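Local structure of D-alanyl-lipoteichoic acid synthetase (Streptococcus pneumoniae, 3BMA) at residues 143-148 against 278-283; 284-289 against 377-382; 320-325 against 331-336; 326-331 against 381-386. The protein probably takes part in attaching D-alanine to lipoteichoic acid during cell wall biogenesis, as a membrane-associated member of the DltD family. The protein carries 1 engineered substitution. All coordinates share one frame; numbering follows the deposited sequence. Where two conformers were deposited one is given.

How the contacts relate
From the N terminus, helix 141-153 comes first, and contact 1 closes when helix 274-287 packs against it, a loop of 129 residues, about half of them helical. Contact 2 opens after that, in series: the last turn of helix 274-287 meets the loop 377-382. Nested within the chain enclosed by contact 2 is contact 3, where helix 311-326 doubles back on strand 333-335. Contact 4 crosses contact 3: 326-331 follows 320-325 directly and shares Thr331 with the second segment of contact 3, while 381-386 lies beyond both. Contacts 2 and 4 end on the same stretch of chain. Together they bind the loop before helix 386-389 to helices 274-287 and 311-326 beside the parallel sheet.

Contact 1: residues 143-148 against 278-283; sequences SQYAAT and LQLVLT
Helix 141-153 packs against helix 274-287 here, a helix-helix contact in the DltD protein, whose family is grouped in the SGNH hydrolase clan, and Leu280 is the residue that reaches across. Leu280 CD1 lies 3.6 Å from Tyr145 CD2, at the edge of the ring and close to its plane, while Leu280 CG stands 3.7 Å from the same Tyr145 CD2. With CG anti to the backbone N (chi1 175°) the tyrosine ring is carried toward Leu280, and its OH goes on to a hydrogen bond with Asp277, nearly one turn before Leu280. Ala146 touches both branches of the leucine with its methyl. Leu84 and Tyr87 of helix 83-90 also pack on Leu280, and Tyr87 on Ala146 too, so a third helix joins the apolar cluster. Away from the interface, Thr283 OG1 donates to Gln279 O at 2.6 Å, beside the helix bond from Thr283 N. Between the helices, the leucine fork ends with Leu280 CD2 4.0 Å from Ala146 CB.

Contact 2: residues 284-289 against 377-382; sequences QFSKSK and YHLNER
Tyr377 and Leu379, in the loop that follows helix 355-369, both come down on Ser286 where helix 274-287 ends and leads into strand 291-296 of the parallel sheet, a helix-to-strand connection of the alpha/beta fold. Tyr377 can be followed outward. Tyr377 CB is 3.9 Å from Ser286 OG, and the chi1 of -53° sets CG anti to the carbonyl carbon, carrying the ring along the helix end. Tyr377 CD2 then comes to 3.6 Å from Ser286 CA, with Ser286 CB only slightly farther away. Next along the ring, Tyr377 CE2 lies 3.9 Å from the carbonyl oxygen Phe285 O. The tip passes beyond the helix: OH is hydrogen-bonded to Val290 O, just ahead of strand 291-296, and the ring also stacks with Phe330. Leu379 approaches the same serine with its CD1, which is in van der Waals contact with both CB and OG of Ser286. Near the end of the helix, Ser288 N and Ser288 OG grip Gln284 O from opposite faces of its carbonyl plane, and the amide of Gln284 returns a bond to the serine. That last link runs from Gln284 NE2 to Ser288 OG at 2.9 Å, with an N-H...O angle of 157°.

Contact 3: residues 320-325 against 331-336; sequences KIRYQL and TNIADF
Arg322 and Asp335 form a salt bridge between helix 311-326 and strand 333-335: Arg322 NH1 donates to Asp335 OD1 at 3.2 Å with an N-H...O angle of 159°. OD1 takes it on its anti lone pair, and the oxygen lies almost in the guanidinium plane, although the two planar groups are turned 31° apart. A bend at chi3 swings the arginine's tip round to the strand. Both charged groups have second partners, Arg322 NH2 in Glu326 and Asp335 OD2 in the hydroxyl of Ser337, which probably steadies their rotation. Ile333 lies under this bridge, its CD1 set against one face of the guanidinium toward the rim. Ile333 CD1 is also 3.8 Å from Leu325 CD1, extending the contact into apolar packing. Helix and strand run antiparallel at 171°, their axes 11.2 Å apart, as in the helix-to-strand half of a beta-alpha-beta crossover. Strand 333-335 is the outermost strand of the parallel sheet within this chain, beside 291-296; Leu325 also touches Phe294 of that neighbour and Leu282 of helix 274-287.

Contact 4: residues 326-331 against 381-386; sequences ESQGFT and ERFFSK
The Schellman motif that ends helix 311-326, with Phe330 N bonded to Leu325 O and Gly329 N weakly to Glu326 O, faces the aromatic side chain of Phe383, in the loop leading to the short helix 386-389. Ser327 makes the first touch: Ser327 OG is 3.5 Å from Phe383 CZ, at the ring edge and near its plane. That hydroxyl is already hydrogen-bonded to Tyr323 O, one turn back, so it meets the ring while tied to its own helix. Gln328 follows with the larger share of the contact. Extended beyond CG, its side chain and that of Phe383 run past one another, pointing opposite ways, with Gln328 CG 3.7 Å from Phe383 CE1 at the ring edge. The amide plane is inclined 64° to the ring, and Gln328 NE2 comes to 3.5 Å from Phe383 CD1. Both ends of this buried amide are satisfied elsewhere: NE2 donates to Gln324 O, and OE1 receives Gln279 NE2 and Asn380 N, which ties helix 274-287 and the loop before helix 386-389 to the same side chain. Gly329, with positive phi (111°), is the residue at which the chain leaves the helix. Across the contact, Trp388 meets the Phe383 ring edge-to-face. Two residues after Phe383, Ser385 is the N-cap of helix 386-389: Ser385 OG bonds to Trp388 N and also reaches back to Arg382 O at 2.7 Å.

Contact 1: residues 143-148 against 278-283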
loop_
_atom_site.group_PDB
_atom_site.type_symbol
_atom_site.label_atom_id
_atom_site.label_comp_id
_atom_site.label_asym_id
_atom_site.label_seq_id
_atom_site.Cartn_x
_atom_site.Cartn_y
_atom_site.Cartn_z
ATOM N N SER C 143 13.238 -6.483 -21.916
ATOM C CA SER C 143 13.217 -6.029 -20.524
ATOM C C SER C 143 14.401 -6.574 -19.734
ATOM O O SER C 143 14.963 -5.874 -18.898
ATOM C CB SER C 143 11.904 -6.422 -19.839
ATOM O OG SER C 143 11.983 -7.708 -19.243
ATOM N N GLN C 144 14.766 -7.826 -20.006
ATOM C CA GLN C 144 15.884 -8.485 -19.337
ATOM C C GLN C 144 17.227 -7.876 -19.743
ATOM O O GLN C 144 18.110 -7.697 -18.901
ATOM C CB GLN C 144 15.861 -9.992 -19.625
ATOM C CG GLN C 144 16.858 -10.828 -18.812
ATOM C CD GLN C 144 18.187 -11.039 -19.520
ATOM O OE1 GLN C 144 18.230 -11.411 -20.695
ATOM N NE2 GLN C 144 19.281 -10.810 -18.802
ATOM N N TYR C 145 17.372 -7.559 -21.029
ATOM C CA TYR C 145 18.609 -6.979 -21.536
ATOM C C TYR C 145 18.812 -5.539 -21.047
ATOM O O TYR C 145 19.919 -5.168 -20.647
ATOM C CB TYR C 145 18.695 -7.060 -23.077
ATOM C CG TYR C 145 19.914 -6.347 -23.615
ATOM C CD1 TYR C 145 21.179 -6.926 -23.525
ATOM C CD2 TYR C 145 19.811 -5.070 -24.167
ATOM C CE1 TYR C 145 22.301 -6.259 -23.989
ATOM C CE2 TYR C 145 20.923 -4.398 -24.632
ATOM C CZ TYR C 145 22.163 -4.994 -24.537
ATOM O OH TYR C 145 23.271 -4.315 -24.989
ATOM N N ALA C 146 17.749 -4.740 -21.087
ATOM C CA ALA C 146 17.823 -3.323 -20.718
ATOM C C ALA C 146 18.064 -3.120 -19.225
ATOM O O ALA C 146 18.696 -2.139 -18.824
ATOM C CB ALA C 146 16.564 -2.588 -21.161
ATOM N N ALA C 147 17.555 -4.049 -18.413
ATOM C CA ALA C 147 17.801 -4.053 -16.973
ATOM C C ALA C 147 19.260 -4.343 -16.686
ATOM O O ALA C 147 19.854 -3.733 -15.795
ATOM C CB ALA C 147 16.921 -5.080 -16.285
ATOM N N THR C 148 19.821 -5.285 -17.447
ATOM C CA THR C 148 21.226 -5.676 -17.350
ATOM C C THR C 148 22.129 -4.490 -17.673
ATOM O O THR C 148 23.090 -4.226 -16.952
ATOM C CB THR C 148 21.539 -6.857 -18.298
ATOM O OG1 THR C 148 20.614 -7.923 -18.051
ATOM C CG2 THR C 148 22.961 -7.371 -18.105
ATOM N N LEU C 278 20.841 -1.389 -30.077
ATOM C CA LEU C 278 20.015 -1.071 -31.253
ATOM C C LEU C 278 18.790 -1.976 -31.332
ATOM O O LEU C 278 17.709 -1.529 -31.699
ATOM C CB LEU C 278 20.839 -1.162 -32.547
ATOM C CG LEU C 278 20.149 -1.005 -33.913
ATOM C CD1 LEU C 278 19.643 0.421 -34.135
ATOM C CD2 LEU C 278 21.089 -1.427 -35.030
ATOM N N GLN C 279 18.966 -3.238 -30.946
ATOM C CA GLN C 279 17.875 -4.205 -30.902
ATOM C C GLN C 279 16.749 -3.840 -29.918
ATOM O O GLN C 279 15.614 -4.271 -30.095
ATOM C CB GLN C 279 18.434 -5.607 -30.620
ATOM C CG GLN C 279 17.473 -6.765 -30.899
ATOM C CD GLN C 279 16.887 -6.756 -32.304
ATOM O OE1 GLN C 279 17.524 -6.314 -33.263
ATOM N NE2 GLN C 279 15.663 -7.256 -32.428
ATOM N N LEU C 280 17.060 -3.044 -28.896
ATOM C CA LEU C 280 16.040 -2.527 -27.980
ATOM C C LEU C 280 15.116 -1.553 -28.689
ATOM O O LEU C 280 13.896 -1.650 -28.574
ATOM C CB LEU C 280 16.684 -1.839 -26.778
ATOM C CG LEU C 280 17.355 -2.748 -25.750
ATOM C CD1 LEU C 280 18.128 -1.920 -24.765
ATOM C CD2 LEU C 280 16.317 -3.582 -25.032
ATOM N N VAL C 281 15.720 -0.614 -29.410
ATOM C CA VAL C 281 15.001 0.377 -30.199
ATOM C C VAL C 281 14.097 -0.286 -31.252
ATOM O O VAL C 281 12.903 0.013 -31.318
ATOM C CB VAL C 281 16.002 1.371 -30.844
ATOM C CG1 VAL C 281 15.378 2.150 -31.992
ATOM C CG2 VAL C 281 16.558 2.320 -29.791
ATOM N N LEU C 282 14.664 -1.207 -32.037
ATOM C CA LEU C 282 13.942 -1.894 -33.116
ATOM C C LEU C 282 12.745 -2.682 -32.607
ATOM O O LEU C 282 11.697 -2.698 -33.256
ATOM C CB LEU C 282 14.881 -2.814 -33.911
ATOM C CG LEU C 282 16.105 -2.167 -34.573
ATOM C CD1 LEU C 282 16.950 -3.198 -35.296
ATOM C CD2 LEU C 282 15.713 -1.037 -35.515
ATOM N N THR C 283 12.912 -3.318 -31.444
ATOM C CA THR C 283 11.828 -4.027 -30.754
ATOM C C THR C 283 10.703 -3.074 -30.366
ATOM O O THR C 283 9.526 -3.392 -30.551
ATOM C CB THR C 283 12.339 -4.763 -29.495
ATOM O OG1 THR C 283 13.447 -5.596 -29.850
ATOM C CG2 THR C 283 11.250 -5.629 -28.884
#

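Contact 2: residues 284-289 against 377-382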
loop_
_atom_site.group_PDB
_atom_site.type_symbol
_atom_site.label_atom_id
_atom_site.label_comp_id
_atom_site.label_asym_id
_atom_site.label_seq_id
_atom_site.Cartn_x
_atom_site.Cartn_y
_atom_site.Cartn_z
ATOM N N GLN C 284 11.072 -1.901 -29.849
ATOM C CA GLN C 284 10.093 -0.876 -29.496
ATOM C C GLN C 284 9.361 -0.354 -30.734
ATOM O O GLN C 284 8.152 -0.120 -30.690
ATOM C CB GLN C 284 10.745 0.277 -28.726
ATOM C CG GLN C 284 9.740 1.136 -27.962
ATOM C CD GLN C 284 8.825 0.304 -27.074
ATOM O OE1 GLN C 284 9.280 -0.369 -26.147
ATOM N NE2 GLN C 284 7.530 0.345 -27.359
ATOM N N PHE C 285 10.100 -0.204 -31.832
ATOM C CA PHE C 285 9.530 0.191 -33.122
ATOM C C PHE C 285 8.517 -0.829 -33.648
ATOM O O PHE C 285 7.513 -0.459 -34.255
ATOM C CB PHE C 285 10.638 0.411 -34.161
ATOM C CG PHE C 285 11.391 1.714 -34.003
ATOM C CD1 PHE C 285 11.006 2.669 -33.056
ATOM C CD2 PHE C 285 12.467 2.003 -34.838
ATOM C CE1 PHE C 285 11.692 3.875 -32.938
ATOM C CE2 PHE C 285 13.160 3.209 -34.726
ATOM C CZ PHE C 285 12.776 4.142 -33.772
ATOM N N SER C 286 8.785 -2.108 -33.401
ATOM C CA SER C 286 7.893 -3.188 -33.803
ATOM C C SER C 286 6.630 -3.247 -32.948
ATOM O O SER C 286 5.530 -3.426 -33.475
ATOM C CB SER C 286 8.635 -4.529 -33.762
ATOM O OG SER C 286 7.780 -5.614 -34.083
ATOM N N LYS C 287 6.800 -3.103 -31.633
ATOM C CA LYS C 287 5.689 -3.126 -30.679
ATOM C C LYS C 287 4.755 -1.934 -30.862
ATOM O O LYS C 287 3.537 -2.076 -30.754
ATOM C CB LYS C 287 6.215 -3.122 -29.244
ATOM C CG LYS C 287 6.833 -4.425 -28.769
ATOM C CD LYS C 287 7.538 -4.193 -27.443
ATOM C CE LYS C 287 8.012 -5.488 -26.826
ATOM N NZ LYS C 287 8.543 -5.265 -25.455
ATOM N N SER C 288 5.336 -0.767 -31.143
ATOM C CA SER C 288 4.577 0.478 -31.283
ATOM C C SER C 288 4.093 0.715 -32.709
ATOM O O SER C 288 3.358 1.670 -32.961
ATOM C CB SER C 288 5.413 1.676 -30.820
ATOM O OG SER C 288 6.035 1.431 -29.573
ATOM N N LYS C 289 4.509 -0.164 -33.624
ATOM C CA LYS C 289 4.202 -0.077 -35.060
ATOM C C LYS C 289 4.657 1.243 -35.683
ATOM O O LYS C 289 3.913 1.853 -36.456
ATOM C CB LYS C 289 2.703 -0.308 -35.352
ATOM C CG LYS C 289 2.113 -1.594 -34.797
ATOM C CD LYS C 289 0.706 -1.804 -35.326
ATOM C CE LYS C 289 -0.035 -2.866 -34.530
ATOM N NZ LYS C 289 -0.388 -2.394 -33.156
ATOM N N TYR C 377 6.979 -6.515 -39.017
ATOM C CA TYR C 377 8.376 -6.831 -38.744
ATOM C C TYR C 377 8.515 -8.246 -38.193
ATOM O O TYR C 377 7.621 -8.745 -37.509
ATOM C CB TYR C 377 8.991 -5.822 -37.769
ATOM C CG TYR C 377 8.841 -4.365 -38.167
ATOM C CD1 TYR C 377 9.494 -3.849 -39.285
ATOM C CD2 TYR C 377 8.058 -3.500 -37.408
ATOM C CE1 TYR C 377 9.355 -2.500 -39.642
ATOM C CE2 TYR C 377 7.918 -2.157 -37.751
ATOM C CZ TYR C 377 8.570 -1.666 -38.864
ATOM O OH TYR C 377 8.423 -0.340 -39.201
ATOM N N HIS C 378 9.638 -8.887 -38.499
ATOM C CA HIS C 378 9.924 -10.229 -38.006
ATOM C C HIS C 378 11.201 -10.206 -37.167
ATOM O O HIS C 378 12.311 -10.355 -37.687
ATOM C CB HIS C 378 10.025 -11.222 -39.172
ATOM C CG HIS C 378 8.748 -11.381 -39.941
ATOM N ND1 HIS C 378 8.337 -10.477 -40.897
ATOM C CD2 HIS C 378 7.789 -12.335 -39.888
ATOM C CE1 HIS C 378 7.179 -10.868 -41.401
ATOM N NE2 HIS C 378 6.826 -11.994 -40.806
ATOM N N LEU C 379 11.025 -10.012 -35.860
ATOM C CA LEU C 379 12.138 -9.766 -34.943
ATOM C C LEU C 379 12.994 -10.995 -34.658
ATOM O O LEU C 379 12.476 -12.090 -34.424
ATOM C CB LEU C 379 11.635 -9.171 -33.622
ATOM C CG LEU C 379 11.053 -7.753 -33.611
ATOM C CD1 LEU C 379 10.497 -7.440 -32.229
ATOM C CD2 LEU C 379 12.077 -6.702 -34.023
ATOM N N ASN C 380 14.308 -10.795 -34.686
ATOM C CA ASN C 380 15.262 -11.834 -34.321
ATOM C C ASN C 380 15.907 -11.486 -32.987
ATOM O O ASN C 380 16.520 -10.425 -32.838
ATOM C CB ASN C 380 16.317 -12.017 -35.419
ATOM C CG ASN C 380 17.184 -13.259 -35.215
ATOM O OD1 ASN C 380 18.311 -13.320 -35.704
ATOM N ND2 ASN C 380 16.659 -14.254 -34.506
ATOM N N GLU C 381 15.766 -12.401 -32.032
ATOM C CA GLU C 381 16.230 -12.186 -30.668
ATOM C C GLU C 381 17.721 -12.495 -30.504
ATOM O O GLU C 381 18.314 -12.202 -29.465
ATOM C CB GLU C 381 15.389 -13.023 -29.699
ATOM C CG GLU C 381 14.829 -12.240 -28.518
ATOM C CD GLU C 381 13.478 -11.583 -28.804
ATOM O OE1 GLU C 381 13.371 -10.767 -29.749
ATOM O OE2 GLU C 381 12.517 -11.873 -28.059
ATOM N N ARG C 382 18.323 -13.080 -31.540
ATOM C CA ARG C 382 19.757 -13.380 -31.545
ATOM C C ARG C 382 20.610 -12.119 -31.719
ATOM O O ARG C 382 21.822 -12.150 -31.513
ATOM C CB ARG C 382 20.095 -14.419 -32.620
ATOM C CG ARG C 382 19.859 -15.855 -32.178
ATOM C CD ARG C 382 19.722 -16.798 -33.362
ATOM N NE ARG C 382 19.354 -18.149 -32.938
ATOM C CZ ARG C 382 18.979 -19.130 -33.757
ATOM N NH1 ARG C 382 18.911 -18.929 -35.068
ATOM N NH2 ARG C 382 18.667 -20.321 -33.261
#

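Contact 3: residues 320-325 against 331-336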
loop_
_atom_site.group_PDB
_atom_site.type_symbol
_atom_site.label_atom_id
_atom_site.label_comp_id
_atom_site.label_asym_id
_atom_site.label_seq_id
_atom_site.Cartn_x
_atom_site.Cartn_y
_atom_site.Cartn_z
ATOM N N LYS C 320 26.752 -4.760 -41.676
ATOM C CA LYS C 320 26.323 -5.434 -40.448
ATOM C C LYS C 320 25.089 -4.758 -39.845
ATOM O O LYS C 320 24.193 -5.438 -39.318
ATOM C CB LYS C 320 27.463 -5.482 -39.426
ATOM C CG LYS C 320 27.252 -6.521 -38.344
ATOM C CD LYS C 320 28.354 -6.534 -37.310
ATOM C CE LYS C 320 27.845 -7.194 -36.040
ATOM N NZ LYS C 320 28.917 -7.493 -35.059
ATOM N N ILE C 321 25.056 -3.427 -39.944
ATOM C CA ILE C 321 23.926 -2.611 -39.500
ATOM C C ILE C 321 22.695 -2.874 -40.370
ATOM O O ILE C 321 21.625 -3.205 -39.850
ATOM C CB ILE C 321 24.294 -1.088 -39.473
ATOM C CG1 ILE C 321 25.207 -0.791 -38.278
ATOM C CG2 ILE C 321 23.043 -0.206 -39.383
ATOM C CD1 ILE C 321 25.990 0.506 -38.377
ATOM N N ARG C 322 22.873 -2.755 -41.688
ATOM C CA ARG C 322 21.806 -2.959 -42.667
ATOM C C ARG C 322 21.176 -4.344 -42.577
ATOM O O ARG C 322 19.972 -4.478 -42.757
ATOM C CB ARG C 322 22.317 -2.706 -44.084
ATOM C CG ARG C 322 22.503 -1.228 -44.456
ATOM C CD ARG C 322 22.780 -1.089 -45.948
ATOM N NE ARG C 322 21.587 -1.381 -46.742
ATOM C CZ ARG C 322 20.997 -0.523 -47.571
ATOM N NH1 ARG C 322 21.496 0.689 -47.754
ATOM N NH2 ARG C 322 19.911 -0.885 -48.235
ATOM N N TYR C 323 21.980 -5.363 -42.282
ATOM C CA TYR C 323 21.459 -6.718 -42.116
ATOM C C TYR C 323 20.512 -6.833 -40.924
ATOM O O TYR C 323 19.460 -7.453 -41.033
ATOM C CB TYR C 323 22.579 -7.752 -42.006
ATOM C CG TYR C 323 22.058 -9.166 -41.844
ATOM C CD1 TYR C 323 21.492 -9.850 -42.925
ATOM C CD2 TYR C 323 22.113 -9.815 -40.609
ATOM C CE1 TYR C 323 21.000 -11.140 -42.780
ATOM C CE2 TYR C 323 21.624 -11.109 -40.453
ATOM C CZ TYR C 323 21.072 -11.765 -41.543
ATOM O OH TYR C 323 20.587 -13.041 -41.396
ATOM N N GLN C 324 20.891 -6.225 -39.800
ATOM C CA GLN C 324 20.064 -6.214 -38.591
ATOM C C GLN C 324 18.714 -5.541 -38.841
ATOM O O GLN C 324 17.677 -6.021 -38.380
ATOM C CB GLN C 324 20.799 -5.517 -37.444
ATOM C CG GLN C 324 20.150 -5.730 -36.075
ATOM C CD GLN C 324 20.994 -5.220 -34.920
ATOM O OE1 GLN C 324 22.090 -4.686 -35.111
ATOM N NE2 GLN C 324 20.483 -5.388 -33.707
ATOM N N LEU C 325 18.740 -4.443 -39.589
ATOM C CA LEU C 325 17.526 -3.729 -39.961
ATOM C C LEU C 325 16.688 -4.529 -40.959
ATOM O O LEU C 325 15.543 -4.878 -40.667
ATOM C CB LEU C 325 17.862 -2.352 -40.543
ATOM C CG LEU C 325 18.750 -1.382 -39.759
ATOM C CD1 LEU C 325 18.936 -0.088 -40.542
ATOM C CD2 LEU C 325 18.180 -1.094 -38.380
ATOM N N THR C 331 13.356 -1.478 -43.924
ATOM C CA THR C 331 13.964 -1.304 -45.250
ATOM C C THR C 331 14.034 0.148 -45.717
ATOM O O THR C 331 14.542 0.426 -46.805
ATOM C CB THR C 331 13.268 -2.175 -46.337
ATOM O OG1 THR C 331 11.878 -1.835 -46.418
ATOM C CG2 THR C 331 13.418 -3.675 -46.033
ATOM N N ASN C 332 13.520 1.065 -44.902
ATOM C CA ASN C 332 13.648 2.492 -45.181
ATOM C C ASN C 332 14.994 3.000 -44.667
ATOM O O ASN C 332 15.089 3.519 -43.559
ATOM C CB ASN C 332 12.503 3.291 -44.542
ATOM C CG ASN C 332 11.125 2.806 -44.961
ATOM O OD1 ASN C 332 10.887 2.483 -46.125
ATOM N ND2 ASN C 332 10.199 2.775 -44.007
ATOM N N ILE C 333 16.037 2.828 -45.472
ATOM C CA ILE C 333 17.393 3.195 -45.068
ATOM C C ILE C 333 17.987 4.206 -46.035
ATOM O O ILE C 333 18.230 3.890 -47.203
ATOM C CB ILE C 333 18.334 1.963 -45.012
ATOM C CG1 ILE C 333 17.740 0.846 -44.154
ATOM C CG2 ILE C 333 19.710 2.368 -44.504
ATOM C CD1 ILE C 333 18.438 -0.478 -44.313
ATOM N N ALA C 334 18.215 5.420 -45.542
ATOM C CA ALA C 334 18.927 6.447 -46.295
ATOM C C ALA C 334 20.428 6.355 -46.000
ATOM O O ALA C 334 20.943 6.992 -45.081
ATOM C CB ALA C 334 18.383 7.829 -45.968
ATOM N N ASP C 335 21.111 5.537 -46.797
ATOM C CA ASP C 335 22.526 5.233 -46.628
ATOM C C ASP C 335 23.392 6.270 -47.346
ATOM O O ASP C 335 23.335 6.404 -48.567
ATOM C CB ASP C 335 22.794 3.830 -47.180
ATOM C CG ASP C 335 24.146 3.270 -46.774
ATOM O OD1 ASP C 335 24.304 2.033 -46.850
ATOM O OD2 ASP C 335 25.045 4.042 -46.385
ATOM N N PHE C 336 24.199 6.990 -46.574
ATOM C CA PHE C 336 25.085 8.020 -47.112
ATOM C C PHE C 336 26.548 7.719 -46.829
ATOM O O PHE C 336 27.402 8.565 -47.071
ATOM C CB PHE C 336 24.740 9.397 -46.537
ATOM C CG PHE C 336 23.327 9.829 -46.786
ATOM C CD1 PHE C 336 22.905 10.181 -48.066
ATOM C CD2 PHE C 336 22.417 9.898 -45.738
ATOM C CE1 PHE C 336 21.592 10.585 -48.298
ATOM C CE2 PHE C 336 21.103 10.304 -45.958
ATOM C CZ PHE C 336 20.691 10.646 -47.242
#

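Contact 4: residues 326-331 against 381-386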
loop_
_atom_site.group_PDB
_atom_site.type_symbol
_atom_site.label_atom_id
_atom_site.label_comp_id
_atom_site.label_asym_id
_atom_site.label_seq_id
_atom_site.Cartn_x
_atom_site.Cartn_y
_atom_site.Cartn_z
ATOM N N GLU C 326 17.282 -4.840 -42.112
ATOM C CA GLU C 326 16.555 -5.417 -43.249
ATOM C C GLU C 326 16.077 -6.854 -43.070
ATOM O O GLU C 326 15.022 -7.210 -43.594
ATOM C CB GLU C 326 17.359 -5.276 -44.542
ATOM C CG GLU C 326 17.314 -3.873 -45.109
ATOM C CD GLU C 326 18.249 -3.662 -46.280
ATOM O OE1 GLU C 326 19.465 -3.923 -46.142
ATOM O OE2 GLU C 326 17.765 -3.216 -47.341
ATOM N N SER C 327 16.826 -7.669 -42.326
ATOM C CA SER C 327 16.410 -9.054 -42.072
ATOM C C SER C 327 15.223 -9.132 -41.116
ATOM O O SER C 327 14.622 -10.191 -40.942
ATOM C CB SER C 327 17.570 -9.912 -41.551
ATOM O OG SER C 327 17.911 -9.571 -40.221
ATOM N N GLN C 328 14.896 -7.998 -40.506
ATOM C CA GLN C 328 13.788 -7.902 -39.571
ATOM C C GLN C 328 12.627 -7.100 -40.153
ATOM O O GLN C 328 11.557 -7.032 -39.556
ATOM C CB GLN C 328 14.264 -7.280 -38.261
ATOM C CG GLN C 328 15.183 -8.175 -37.456
ATOM C CD GLN C 328 15.532 -7.585 -36.108
ATOM O OE1 GLN C 328 15.053 -8.053 -35.075
ATOM N NE2 GLN C 328 16.368 -6.550 -36.108
ATOM N N GLY C 329 12.847 -6.490 -41.314
ATOM C CA GLY C 329 11.786 -5.815 -42.047
ATOM C C GLY C 329 11.905 -4.305 -42.110
ATOM O O GLY C 329 10.976 -3.633 -42.553
ATOM N N PHE C 330 13.041 -3.771 -41.663
ATOM C CA PHE C 330 13.273 -2.328 -41.654
ATOM C C PHE C 330 14.053 -1.987 -42.913
ATOM O O PHE C 330 15.267 -2.196 -42.971
ATOM C CB PHE C 330 14.063 -1.893 -40.407
ATOM C CG PHE C 330 13.327 -2.091 -39.105
ATOM C CD1 PHE C 330 12.504 -1.089 -38.598
ATOM C CD2 PHE C 330 13.477 -3.268 -38.375
ATOM C CE1 PHE C 330 11.819 -1.262 -37.393
ATOM C CE2 PHE C 330 12.800 -3.450 -37.169
ATOM C CZ PHE C 330 11.972 -2.446 -36.677
ATOM N N THR C 331 13.356 -1.478 -43.924
ATOM C CA THR C 331 13.964 -1.304 -45.250
ATOM C C THR C 331 14.034 0.148 -45.717
ATOM O O THR C 331 14.542 0.426 -46.805
ATOM C CB THR C 331 13.268 -2.175 -46.337
ATOM O OG1 THR C 331 11.878 -1.835 -46.418
ATOM C CG2 THR C 331 13.418 -3.675 -46.033
ATOM N N GLU C 381 15.766 -12.401 -32.032
ATOM C CA GLU C 381 16.230 -12.186 -30.668
ATOM C C GLU C 381 17.721 -12.495 -30.504
ATOM O O GLU C 381 18.314 -12.202 -29.465
ATOM C CB GLU C 381 15.389 -13.023 -29.699
ATOM C CG GLU C 381 14.829 -12.240 -28.518
ATOM C CD GLU C 381 13.478 -11.583 -28.804
ATOM O OE1 GLU C 381 13.371 -10.767 -29.749
ATOM O OE2 GLU C 381 12.517 -11.873 -28.059
ATOM N N ARG C 382 18.323 -13.080 -31.540
ATOM C CA ARG C 382 19.757 -13.380 -31.545
ATOM C C ARG C 382 20.610 -12.119 -31.719
ATOM O O ARG C 382 21.822 -12.150 -31.513
ATOM C CB ARG C 382 20.095 -14.419 -32.620
ATOM C CG ARG C 382 19.859 -15.855 -32.178
ATOM C CD ARG C 382 19.722 -16.798 -33.362
ATOM N NE ARG C 382 19.354 -18.149 -32.938
ATOM C CZ ARG C 382 18.979 -19.130 -33.757
ATOM N NH1 ARG C 382 18.911 -18.929 -35.068
ATOM N NH2 ARG C 382 18.667 -20.321 -33.261
ATOM N N PHE C 383 19.966 -11.010 -32.079
ATOM C CA PHE C 383 20.628 -9.712 -32.156
ATOM C C PHE C 383 20.875 -9.098 -30.773
ATOM O O PHE C 383 21.628 -8.131 -30.650
ATOM C CB PHE C 383 19.833 -8.742 -33.034
ATOM C CG PHE C 383 19.800 -9.113 -34.494
ATOM C CD1 PHE C 383 18.622 -9.011 -35.222
ATOM C CD2 PHE C 383 20.944 -9.558 -35.145
ATOM C CE1 PHE C 383 18.588 -9.344 -36.572
ATOM C CE2 PHE C 383 20.918 -9.894 -36.492
ATOM C CZ PHE C 383 19.739 -9.787 -37.205
ATOM N N PHE C 384 20.232 -9.657 -29.745
ATOM C CA PHE C 384 20.507 -9.304 -28.349
ATOM C C PHE C 384 21.762 -9.990 -27.809
ATOM O O PHE C 384 22.333 -9.545 -26.808
ATOM C CB PHE C 384 19.323 -9.676 -27.445
ATOM C CG PHE C 384 18.194 -8.684 -27.467
ATOM C CD1 PHE C 384 16.918 -9.076 -27.862
ATOM C CD2 PHE C 384 18.398 -7.367 -27.076
ATOM C CE1 PHE C 384 15.865 -8.168 -27.875
ATOM C CE2 PHE C 384 17.356 -6.449 -27.096
ATOM C CZ PHE C 384 16.086 -6.850 -27.492
ATOM N N SER C 385 22.178 -11.072 -28.466
ATOM C CA SER C 385 23.268 -11.923 -27.979
ATOM C C SER C 385 24.659 -11.324 -28.170
ATOM O O SER C 385 24.862 -10.431 -28.993
ATOM C CB SER C 385 23.210 -13.303 -28.642
ATOM O OG SER C 385 23.742 -13.255 -29.956
ATOM N N LYS C 386 25.610 -11.843 -27.395
ATOM C CA LYS C 386 27.019 -11.472 -27.486
ATOM C C LYS C 386 27.633 -11.999 -28.786
ATOM O O LYS C 386 28.599 -11.425 -29.298
ATOM C CB LYS C 386 27.775 -12.012 -26.264
ATOM C CG LYS C 386 29.086 -11.294 -25.924
ATOM C CD LYS C 386 30.323 -12.030 -26.452
ATOM C CE LYS C 386 30.595 -13.327 -25.692
ATOM N NZ LYS C 386 31.696 -14.118 -26.313
#